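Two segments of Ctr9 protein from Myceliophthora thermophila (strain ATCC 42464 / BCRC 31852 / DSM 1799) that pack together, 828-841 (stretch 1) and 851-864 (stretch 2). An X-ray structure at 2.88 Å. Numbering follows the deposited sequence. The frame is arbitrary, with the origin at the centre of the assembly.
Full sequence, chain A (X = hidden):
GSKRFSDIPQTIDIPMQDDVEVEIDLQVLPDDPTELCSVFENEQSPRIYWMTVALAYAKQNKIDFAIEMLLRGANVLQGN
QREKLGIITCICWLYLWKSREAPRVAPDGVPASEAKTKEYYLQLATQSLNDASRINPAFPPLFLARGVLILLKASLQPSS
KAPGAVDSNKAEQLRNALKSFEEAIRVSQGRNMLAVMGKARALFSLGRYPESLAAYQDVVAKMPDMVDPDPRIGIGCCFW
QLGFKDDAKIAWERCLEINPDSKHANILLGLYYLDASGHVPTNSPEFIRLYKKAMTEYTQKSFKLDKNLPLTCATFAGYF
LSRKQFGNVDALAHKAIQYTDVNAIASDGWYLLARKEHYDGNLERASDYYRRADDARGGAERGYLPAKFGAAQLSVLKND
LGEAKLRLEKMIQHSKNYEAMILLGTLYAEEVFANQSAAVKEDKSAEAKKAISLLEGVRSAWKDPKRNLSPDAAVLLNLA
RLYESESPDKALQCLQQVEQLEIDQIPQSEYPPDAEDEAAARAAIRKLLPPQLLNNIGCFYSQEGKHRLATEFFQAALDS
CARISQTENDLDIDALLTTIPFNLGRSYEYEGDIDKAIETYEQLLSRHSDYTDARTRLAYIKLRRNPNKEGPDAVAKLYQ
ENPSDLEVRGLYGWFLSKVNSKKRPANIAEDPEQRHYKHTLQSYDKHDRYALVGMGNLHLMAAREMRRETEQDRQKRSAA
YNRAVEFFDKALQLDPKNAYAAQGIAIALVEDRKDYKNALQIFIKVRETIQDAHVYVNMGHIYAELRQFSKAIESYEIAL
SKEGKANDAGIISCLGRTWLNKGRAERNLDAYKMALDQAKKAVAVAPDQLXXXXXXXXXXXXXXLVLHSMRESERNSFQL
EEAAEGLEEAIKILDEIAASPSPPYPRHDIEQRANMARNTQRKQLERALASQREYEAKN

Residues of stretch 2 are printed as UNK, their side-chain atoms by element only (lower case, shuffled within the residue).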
ATOM      1  N   ASN A 828     -45.724 -42.937 -11.846  1.00 93.21           N
ATOM      2  CA  ASN A 828     -44.528 -43.706 -11.520  1.00100.56           C
ATOM      3  C   ASN A 828     -44.758 -44.552 -10.267  1.00 98.58           C
ATOM      4  O   ASN A 828     -45.006 -44.019  -9.193  1.00102.59           O
ATOM      5  CB  ASN A 828     -43.306 -42.774 -11.372  1.00 97.97           C
ATOM      6  CG  ASN A 828     -42.034 -43.525 -11.021  1.00102.80           C
ATOM      7  OD1 ASN A 828     -42.006 -44.296 -10.058  1.00113.67           O
ATOM      8  ND2 ASN A 828     -40.974 -43.307 -11.793  1.00101.94           N
ATOM      9  N   LEU A 829     -44.686 -45.871 -10.412  1.00101.47           N
ATOM     10  CA  LEU A 829     -44.791 -46.755  -9.252  1.00105.21           C
ATOM     11  C   LEU A 829     -43.676 -46.452  -8.252  1.00100.25           C
ATOM     12  O   LEU A 829     -43.925 -46.172  -7.079  1.00 87.05           O
ATOM     13  CB  LEU A 829     -44.765 -48.243  -9.651  1.00102.46           C
ATOM     14  CG  LEU A 829     -46.109 -48.974  -9.609  1.00 97.30           C
ATOM     15  CD1 LEU A 829     -45.940 -50.445  -9.961  1.00 96.27           C
ATOM     16  CD2 LEU A 829     -46.755 -48.851  -8.244  1.00 96.17           C
ATOM     17  N   ASP A 830     -42.445 -46.461  -8.735  1.00 97.92           N
ATOM     18  CA  ASP A 830     -41.304 -46.341  -7.844  1.00101.06           C
ATOM     19  C   ASP A 830     -41.444 -45.147  -6.922  1.00 95.32           C
ATOM     20  O   ASP A 830     -40.933 -45.182  -5.818  1.00113.69           O
ATOM     21  CB  ASP A 830     -40.002 -46.271  -8.634  1.00106.90           C
ATOM     22  CG  ASP A 830     -39.734 -47.542  -9.410  1.00116.03           C
ATOM     23  OD1 ASP A 830     -39.920 -48.644  -8.834  1.00115.35           O
ATOM     24  OD2 ASP A 830     -39.351 -47.435 -10.598  1.00124.25           O
ATOM     25  N   ALA A 831     -42.145 -44.111  -7.374  1.00 86.39           N
ATOM     26  CA  ALA A 831     -42.423 -42.923  -6.565  1.00 81.21           C
ATOM     27  C   ALA A 831     -43.451 -43.174  -5.470  1.00 83.69           C
ATOM     28  O   ALA A 831     -43.386 -42.573  -4.398  1.00 85.47           O
ATOM     29  CB  ALA A 831     -42.894 -41.788  -7.449  1.00 79.06           C
ATOM     30  N   TYR A 832     -44.425 -44.030  -5.755  1.00 87.73           N
ATOM     31  CA  TYR A 832     -45.359 -44.487  -4.735  1.00 84.28           C
ATOM     32  C   TYR A 832     -44.636 -45.414  -3.768  1.00 85.98           C
ATOM     33  O   TYR A 832     -44.874 -45.349  -2.571  1.00 83.31           O
ATOM     34  CB  TYR A 832     -46.521 -45.240  -5.362  1.00 87.67           C
ATOM     35  CG  TYR A 832     -47.492 -44.399  -6.152  1.00 91.88           C
ATOM     36  CD1 TYR A 832     -48.556 -43.752  -5.524  1.00 91.17           C
ATOM     37  CD2 TYR A 832     -47.374 -44.283  -7.545  1.00 92.61           C
ATOM     38  CE1 TYR A 832     -49.459 -42.991  -6.259  1.00 90.29           C
ATOM     39  CE2 TYR A 832     -48.271 -43.524  -8.285  1.00 85.55           C
ATOM     40  CZ  TYR A 832     -49.309 -42.881  -7.637  1.00 84.44           C
ATOM     41  OH  TYR A 832     -50.204 -42.139  -8.356  1.00 84.39           O
ATOM     42  N   LYS A 833     -43.777 -46.284  -4.310  1.00 96.14           N
ATOM     43  CA  LYS A 833     -42.891 -47.153  -3.509  1.00101.70           C
ATOM     44  C   LYS A 833     -42.144 -46.321  -2.465  1.00102.25           C
ATOM     45  O   LYS A 833     -42.199 -46.623  -1.270  1.00104.43           O
ATOM     46  CB  LYS A 833     -41.907 -47.939  -4.415  1.00107.55           C
ATOM     47  CG  LYS A 833     -40.449 -47.970  -3.945  1.00116.60           C
ATOM     48  CD  LYS A 833     -39.529 -48.825  -4.816  1.00117.42           C
ATOM     49  CE  LYS A 833     -38.261 -49.202  -4.041  1.00118.82           C
ATOM     50  NZ  LYS A 833     -37.086 -49.566  -4.884  1.00112.14           N
ATOM     51  N   MET A 834     -41.474 -45.264  -2.926  1.00 92.96           N
ATOM     52  CA  MET A 834     -40.690 -44.416  -2.053  1.00 94.27           C
ATOM     53  C   MET A 834     -41.592 -43.740  -1.026  1.00 99.87           C
ATOM     54  O   MET A 834     -41.268 -43.709   0.165  1.00109.72           O
ATOM     55  CB  MET A 834     -39.917 -43.382  -2.868  1.00100.13           C
ATOM     56  CG  MET A 834     -38.810 -43.979  -3.727  1.00109.41           C
ATOM     57  SD  MET A 834     -37.572 -44.837  -2.752  1.00117.42           S
ATOM     58  CE  MET A 834     -36.389 -45.302  -4.017  1.00118.64           C
ATOM     59  N   ALA A 835     -42.736 -43.235  -1.484  1.00 98.01           N
ATOM     60  CA  ALA A 835     -43.711 -42.581  -0.603  1.00 92.58           C
ATOM     61  C   ALA A 835     -44.189 -43.502   0.518  1.00 83.42           C
ATOM     62  O   ALA A 835     -44.474 -43.055   1.624  1.00 78.29           O
ATOM     63  CB  ALA A 835     -44.900 -42.101  -1.409  1.00 94.11           C
ATOM     64  N   LEU A 836     -44.288 -44.788   0.226  1.00 83.42           N
ATOM     65  CA  LEU A 836     -44.706 -45.752   1.234  1.00 88.19           C
ATOM     66  C   LEU A 836     -43.536 -46.036   2.168  1.00 93.58           C
ATOM     67  O   LEU A 836     -43.667 -45.981   3.404  1.00 85.81           O
ATOM     68  CB  LEU A 836     -45.189 -47.037   0.565  1.00 87.36           C
ATOM     69  CG  LEU A 836     -45.633 -48.169   1.485  1.00 87.13           C
ATOM     70  CD1 LEU A 836     -46.733 -47.710   2.430  1.00 89.22           C
ATOM     71  CD2 LEU A 836     -46.088 -49.357   0.660  1.00 83.79           C
ATOM     72  N   ASP A 837     -42.381 -46.315   1.567  1.00 97.01           N
ATOM     73  CA  ASP A 837     -41.150 -46.517   2.334  1.00 94.65           C
ATOM     74  C   ASP A 837     -40.988 -45.410   3.358  1.00 89.27           C
ATOM     75  O   ASP A 837     -40.907 -45.680   4.556  1.00 88.85           O
ATOM     76  CB  ASP A 837     -39.934 -46.590   1.410  1.00 90.37           C
ATOM     77  CG  ASP A 837     -39.809 -47.934   0.738  1.00 92.17           C
ATOM     78  OD1 ASP A 837     -40.633 -48.836   1.040  1.00 92.12           O
ATOM     79  OD2 ASP A 837     -38.883 -48.093  -0.087  1.00 93.69           O
ATOM     80  N   GLN A 838     -40.995 -44.170   2.884  1.00 83.66           N
ATOM     81  CA  GLN A 838     -40.940 -43.033   3.778  1.00 82.63           C
ATOM     82  C   GLN A 838     -42.048 -43.073   4.811  1.00 83.67           C
ATOM     83  O   GLN A 838     -41.810 -42.809   5.981  1.00 91.50           O
ATOM     84  CB  GLN A 838     -41.022 -41.724   3.013  1.00 85.92           C
ATOM     85  CG  GLN A 838     -39.802 -41.439   2.162  1.00 98.28           C
ATOM     86  CD  GLN A 838     -38.498 -41.580   2.928  1.00100.54           C
ATOM     87  OE1 GLN A 838     -38.461 -41.448   4.153  1.00112.67           O
ATOM     88  NE2 GLN A 838     -37.416 -41.838   2.205  1.00 95.89           N
ATOM     89  N   ALA A 839     -43.256 -43.414   4.404  1.00 76.53           N
ATOM     90  CA  ALA A 839     -44.358 -43.391   5.346  1.00 84.76           C
ATOM     91  C   ALA A 839     -44.144 -44.438   6.421  1.00 93.80           C
ATOM     92  O   ALA A 839     -44.589 -44.275   7.561  1.00 92.98           O
ATOM     93  CB  ALA A 839     -45.679 -43.623   4.640  1.00 87.71           C
ATOM     94  N   LYS A 840     -43.482 -45.525   6.034  1.00 98.31           N
ATOM     95  CA  LYS A 840     -43.141 -46.597   6.963  1.00 98.52           C
ATOM     96  C   LYS A 840     -41.925 -46.251   7.825  1.00 95.35           C
ATOM     97  O   LYS A 840     -41.811 -46.712   8.954  1.00 99.70           O
ATOM     98  CB  LYS A 840     -42.876 -47.902   6.211  1.00 96.37           C
ATOM     99  CG  LYS A 840     -44.093 -48.785   5.999  1.00 97.28           C
ATOM    100  CD  LYS A 840     -43.831 -49.893   4.986  1.00102.12           C
ATOM    101  CE  LYS A 840     -42.400 -50.424   4.996  1.00108.31           C
ATOM    102  NZ  LYS A 840     -42.091 -51.238   6.208  1.00119.96           N
ATOM    103  N   LYS A 841     -40.996 -45.465   7.300  1.00 87.22           N
ATOM    104  CA  LYS A 841     -39.898 -44.998   8.138  1.00 88.82           C
ATOM    105  C   LYS A 841     -40.420 -44.136   9.277  1.00 87.46           C
ATOM    106  O   LYS A 841     -39.958 -44.228  10.404  1.00 89.07           O
ATOM    107  CB  LYS A 841     -38.889 -44.201   7.337  1.00 88.85           C
ATOM    108  CG  LYS A 841     -38.016 -45.039   6.428  1.00 94.08           C
ATOM    109  CD  LYS A 841     -36.554 -44.602   6.502  1.00103.79           C
ATOM    110  CE  LYS A 841     -35.949 -44.387   5.120  1.00113.03           C
ATOM    111  NZ  LYS A 841     -36.249 -45.483   4.148  1.00119.56           N
ATOM    112  N   UNK A 851     -51.720 -40.568  12.784  1.00110.50           N
ATOM    113  CA  UNK A 851     -51.701 -40.160  11.394  1.00105.08           C
ATOM    114  C   UNK A 851     -50.646 -40.914  10.639  1.00 96.45           C
ATOM    115  O   UNK A 851     -50.863 -41.274   9.487  1.00120.26           O
ATOM    116  c   UNK A 851     -48.995 -37.295  13.521  1.00136.75           C
ATOM    117  c   UNK A 851     -51.127 -37.779  13.648  1.00129.54           C
ATOM    118  n   UNK A 851     -50.040 -37.291  14.326  1.00138.28           N
ATOM    119  c   UNK A 851     -51.450 -38.668  11.245  1.00116.31           C
ATOM    120  n   UNK A 851     -49.379 -37.768  12.348  1.00131.47           N
ATOM    121  c   UNK A 851     -50.714 -38.079  12.397  1.00127.31           C
ATOM    122  N   UNK A 852     -49.509 -41.178  11.259  1.00 84.12           N
ATOM    123  CA  UNK A 852     -48.403 -41.718  10.475  1.00 96.22           C
ATOM    124  C   UNK A 852     -48.840 -43.063   9.926  1.00102.23           C
ATOM    125  O   UNK A 852     -48.489 -43.437   8.800  1.00 94.59           O
ATOM    126  c   UNK A 852     -46.555 -40.538  11.697  1.00103.48           C
ATOM    127  c   UNK A 852     -46.804 -38.188  12.090  1.00103.49           C
ATOM    128  c   UNK A 852     -45.220 -40.416  12.004  1.00101.97           C
ATOM    129  c   UNK A 852     -44.689 -39.194  12.349  1.00 98.74           C
ATOM    130  c   UNK A 852     -47.339 -39.413  11.748  1.00106.92           C
ATOM    131  c   UNK A 852     -47.149 -41.852  11.319  1.00 99.28           C
ATOM    132  c   UNK A 852     -45.481 -38.078  12.397  1.00101.15           C
ATOM    133  N   UNK A 853     -49.618 -43.764  10.751  1.00101.79           N
ATOM    134  CA  UNK A 853     -50.278 -45.002  10.381  1.00100.64           C
ATOM    135  C   UNK A 853     -51.283 -44.799   9.245  1.00 93.01           C
ATOM    136  O   UNK A 853     -51.276 -45.542   8.262  1.00 88.29           O
ATOM    137  c   UNK A 853     -50.802 -47.540  13.198  1.00123.47           C
ATOM    138  c   UNK A 853     -50.050 -46.382  12.543  1.00118.69           C
ATOM    139  c   UNK A 853     -50.975 -45.608  11.604  1.00111.09           C
ATOM    140  n   UNK A 853     -51.486 -47.986  15.540  1.00127.61           N
ATOM    141  c   UNK A 853     -50.326 -47.832  14.615  1.00129.05           C
ATOM    142  N   UNK A 854     -52.153 -43.803   9.384  1.00 86.27           N
ATOM    143  CA  UNK A 854     -53.033 -43.415   8.277  1.00 78.85           C
ATOM    144  C   UNK A 854     -52.250 -43.227   6.984  1.00 78.60           C
ATOM    145  O   UNK A 854     -52.668 -43.686   5.938  1.00 83.41           O
ATOM    146  c   UNK A 854     -54.727 -41.729   7.485  1.00 81.07           C
ATOM    147  c   UNK A 854     -55.157 -40.726   5.332  1.00 79.19           C
ATOM    148  c   UNK A 854     -56.964 -41.617   6.599  1.00 81.46           C
ATOM    149  c   UNK A 854     -53.775 -42.127   8.569  1.00 77.80           C
ATOM    150  c   UNK A 854     -54.274 -41.096   6.339  1.00 83.13           C
ATOM    151  c   UNK A 854     -56.079 -41.993   7.599  1.00 82.23           C
ATOM    152  c   UNK A 854     -56.502 -40.990   5.461  1.00 78.24           C
ATOM    153  N   UNK A 855     -51.112 -42.555   7.043  1.00 78.26           N
ATOM    154  CA  UNK A 855     -50.346 -42.331   5.825  1.00 77.67           C
ATOM    155  C   UNK A 855     -49.871 -43.600   5.142  1.00 74.66           C
ATOM    156  O   UNK A 855     -49.995 -43.696   3.936  1.00 75.39           O
ATOM    157  o   UNK A 855     -50.782 -39.716   6.447  1.00 79.11           O
ATOM    158  c   UNK A 855     -49.585 -40.003   6.382  1.00 74.67           C
ATOM    159  n   UNK A 855     -48.617 -39.126   6.604  1.00 73.13           N
ATOM    160  c   UNK A 855     -49.158 -41.404   6.071  1.00 80.23           C
ATOM    161  N   UNK A 856     -49.316 -44.561   5.884  1.00 75.83           N
ATOM    162  CA  UNK A 856     -48.842 -45.800   5.231  1.00 79.64           C
ATOM    163  C   UNK A 856     -50.042 -46.448   4.589  1.00 72.19           C
ATOM    164  O   UNK A 856     -49.964 -46.947   3.482  1.00 64.54           O
ATOM    165  c   UNK A 856     -48.146 -46.857   6.142  1.00 81.12           C
ATOM    166  c   UNK A 856     -46.702 -46.458   6.464  1.00 82.26           C
ATOM    167  c   UNK A 856     -48.945 -47.115   7.403  1.00 80.92           C
ATOM    168  N   UNK A 857     -51.164 -46.385   5.281  1.00 68.77           N
ATOM    169  CA  UNK A 857     -52.403 -46.969   4.790  1.00 69.17           C
ATOM    170  C   UNK A 857     -52.872 -46.304   3.485  1.00 78.01           C
ATOM    171  O   UNK A 857     -53.000 -46.985   2.452  1.00 77.34           O
ATOM    172  c   UNK A 857     -53.472 -46.842   5.849  1.00 68.89           C
ATOM    173  N   UNK A 858     -53.105 -44.981   3.539  1.00 70.96           N
ATOM    174  CA  UNK A 858     -53.464 -44.172   2.367  1.00 62.70           C
ATOM    175  C   UNK A 858     -52.558 -44.509   1.179  1.00 60.95           C
ATOM    176  O   UNK A 858     -53.014 -44.944   0.127  1.00 58.07           O
ATOM    177  c   UNK A 858     -55.234 -41.399   1.666  1.00 69.63           C
ATOM    178  c   UNK A 858     -53.894 -41.759   1.662  1.00 66.54           C
ATOM    179  c   UNK A 858     -53.075 -41.246   0.675  1.00 68.85           C
ATOM    180  c   UNK A 858     -54.918 -40.052  -0.293  1.00 70.92           C
ATOM    181  c   UNK A 858     -53.580 -40.407  -0.305  1.00 71.51           C
ATOM    182  c   UNK A 858     -55.746 -40.547   0.694  1.00 69.80           C
ATOM    183  c   UNK A 858     -53.340 -42.683   2.709  1.00 66.98           C
ATOM    184  N   UNK A 859     -51.260 -44.352   1.353  1.00 59.63           N
ATOM    185  CA  UNK A 859     -50.353 -44.642   0.263  1.00 63.58           C
ATOM    186  C   UNK A 859     -50.596 -46.057  -0.291  1.00 70.96           C
ATOM    187  O   UNK A 859     -50.576 -46.260  -1.496  1.00 78.75           O
ATOM    188  c   UNK A 859     -48.601 -43.002   1.041  1.00 68.52           C
ATOM    189  c   UNK A 859     -48.877 -44.451   0.660  1.00 67.33           C
ATOM    190  c   UNK A 859     -47.951 -44.864  -0.489  1.00 67.52           C
ATOM    191  N   UNK A 860     -50.829 -47.038   0.575  1.00 76.82           N
ATOM    192  CA  UNK A 860     -50.992 -48.428   0.109  1.00 79.05           C
ATOM    193  C   UNK A 860     -52.228 -48.559  -0.748  1.00 74.10           C
ATOM    194  O   UNK A 860     -52.231 -49.265  -1.756  1.00 68.67           O
ATOM    195  c   UNK A 860     -51.068 -49.416   1.283  1.00 80.69           C
ATOM    196  n   UNK A 860     -48.841 -51.353   3.424  1.00 82.96           N
ATOM    197  c   UNK A 860     -49.713 -49.687   1.921  1.00 81.85           C
ATOM    198  c   UNK A 860     -49.814 -50.483   3.208  1.00 79.84           C
ATOM    199  o   UNK A 860     -50.751 -50.313   4.004  1.00 79.40           O
ATOM    200  N   UNK A 861     -53.277 -47.866  -0.330  1.00 69.58           N
ATOM    201  CA  UNK A 861     -54.523 -47.821  -1.091  1.00 63.27           C
ATOM    202  C   UNK A 861     -54.300 -47.132  -2.439  1.00 63.69           C
ATOM    203  O   UNK A 861     -54.860 -47.542  -3.445  1.00 61.08           O
ATOM    204  c   UNK A 861     -56.905 -47.228   1.910  1.00 76.86           C
ATOM    205  c   UNK A 861     -56.913 -47.054  -1.062  1.00 56.78           C
ATOM    206  c   UNK A 861     -55.870 -47.865   1.003  1.00 66.45           C
ATOM    207  c   UNK A 861     -55.619 -47.107  -0.295  1.00 58.18           C
ATOM    208  N   UNK A 862     -53.471 -46.097  -2.470  1.00 66.05           N
ATOM    209  CA  UNK A 862     -53.182 -45.425  -3.738  1.00 66.87           C
ATOM    210  C   UNK A 862     -52.416 -46.325  -4.693  1.00 63.70           C
ATOM    211  O   UNK A 862     -52.740 -46.386  -5.861  1.00 62.58           O
ATOM    212  c   UNK A 862     -52.444 -44.107  -3.515  1.00 64.99           C
ATOM    213  n   UNK A 862     -55.696 -43.017  -2.625  1.00 67.11           N
ATOM    214  c   UNK A 862     -53.263 -43.124  -2.684  1.00 71.24           C
ATOM    215  o   UNK A 862     -54.607 -42.264  -4.446  1.00 70.18           O
ATOM    216  c   UNK A 862     -54.586 -42.764  -3.328  1.00 69.27           C
ATOM    217  N   UNK A 863     -51.420 -47.032  -4.184  1.00 66.57           N
ATOM    218  CA  UNK A 863     -50.641 -47.959  -5.002  1.00 73.03           C
ATOM    219  C   UNK A 863     -51.580 -49.032  -5.565  1.00 67.66           C
ATOM    220  O   UNK A 863     -51.510 -49.409  -6.728  1.00 66.67           O
ATOM    221  c   UNK A 863     -48.636 -47.604  -3.507  1.00 92.63           C
ATOM    222  c   UNK A 863     -49.509 -48.652  -4.197  1.00 79.88           C
ATOM    223  c   UNK A 863     -47.311 -48.105  -2.960  1.00 95.23           C
ATOM    224  c   UNK A 863     -48.645 -49.516  -5.112  1.00 75.77           C
ATOM    225  N   UNK A 864     -52.462 -49.522  -4.718  1.00 62.76           N
ATOM    226  CA  UNK A 864     -53.489 -50.444  -5.139  1.00 58.65           C
ATOM    227  C   UNK A 864     -54.319 -49.881  -6.303  1.00 68.18           C
ATOM    228  O   UNK A 864     -54.577 -50.555  -7.302  1.00 68.09           O
ATOM    229  c   UNK A 864     -54.396 -50.733  -3.965  1.00 57.08           C
TER

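Position 851 carries one carbon and then a five-membered ring of three carbons and two nitrogens, out of reach of stretch 1: H851. At 852 one carbon leads to a ring of six carbons with no oxygen, so F852; its CB points sideways, and the nearest approach to A839 is between backbone atoms, O to O at 4.2 Å. Position 853 has four carbons in a row ending in nitrogen, K853, which points away and makes no contact. Position 854 is again one carbon and a bare six-carbon ring, F854, buried on a part of the helix that stretch 1 does not reach.

Position 855 shows two carbons, the second bearing one oxygen and one nitrogen, hence N855. Its CB lies 4.4 Å from A839 CB, while its polar atoms are hydrogen-bonded elsewhere in the structure, which makes an amide affordable in a buried place. At 856 one carbon carries two more, the fork of valine: V856. Its CG1 approaches A839 CB at 3.5 Å and A839 O at 3.2 Å, a compact branch fitting where the backbones draw close. Position 857 has a single carbon, A857, pointing away; 858, a carbon and a six-carbon ring, is F858, buried but without contact here.

Position 859 repeats the three-carbon fork, V859. It points toward stretch 1, and CG1 lies 3.7 Å from L836 CB and 4.2 Å from A835 CB. At 860 three carbons end in one oxygen and one nitrogen: Q860. Its CB points away, yet its aliphatic CG comes 3.6 Å from L836 CD1. Position 861 has four carbons forked at the first, I861, out of reach. Position 862 matches the atoms of 860, so Q862; its CB lies 4.2 Å from Y832 CE1. Position 863 has four carbons, forked at the first with one arm two carbons long: I863. That shape lets CG2 meet L829 CD2 at 3.7 Å, CG1 meet Y832 CB at 3.7 Å, and CD1 meet L836 CD2 at 4.0 Å. Position 864, one carbon, is A864, beyond contact.

The two helices run nearly antiparallel, at 161°, with axes 8.5 Å apart at closest approach. No hydrogen bond crosses between them; apolar packing dominates the contact. L836 is the knob, seated among V856, V859, Q860 and I863. Small A839 permits an approach of 5.1 Å between its CA and V856 CA, whereas beside larger Y832 its CA stands 6.3 Å from I863 CA.

Stretch 2, residues 851-864: HFKFNVAFVQIQIA
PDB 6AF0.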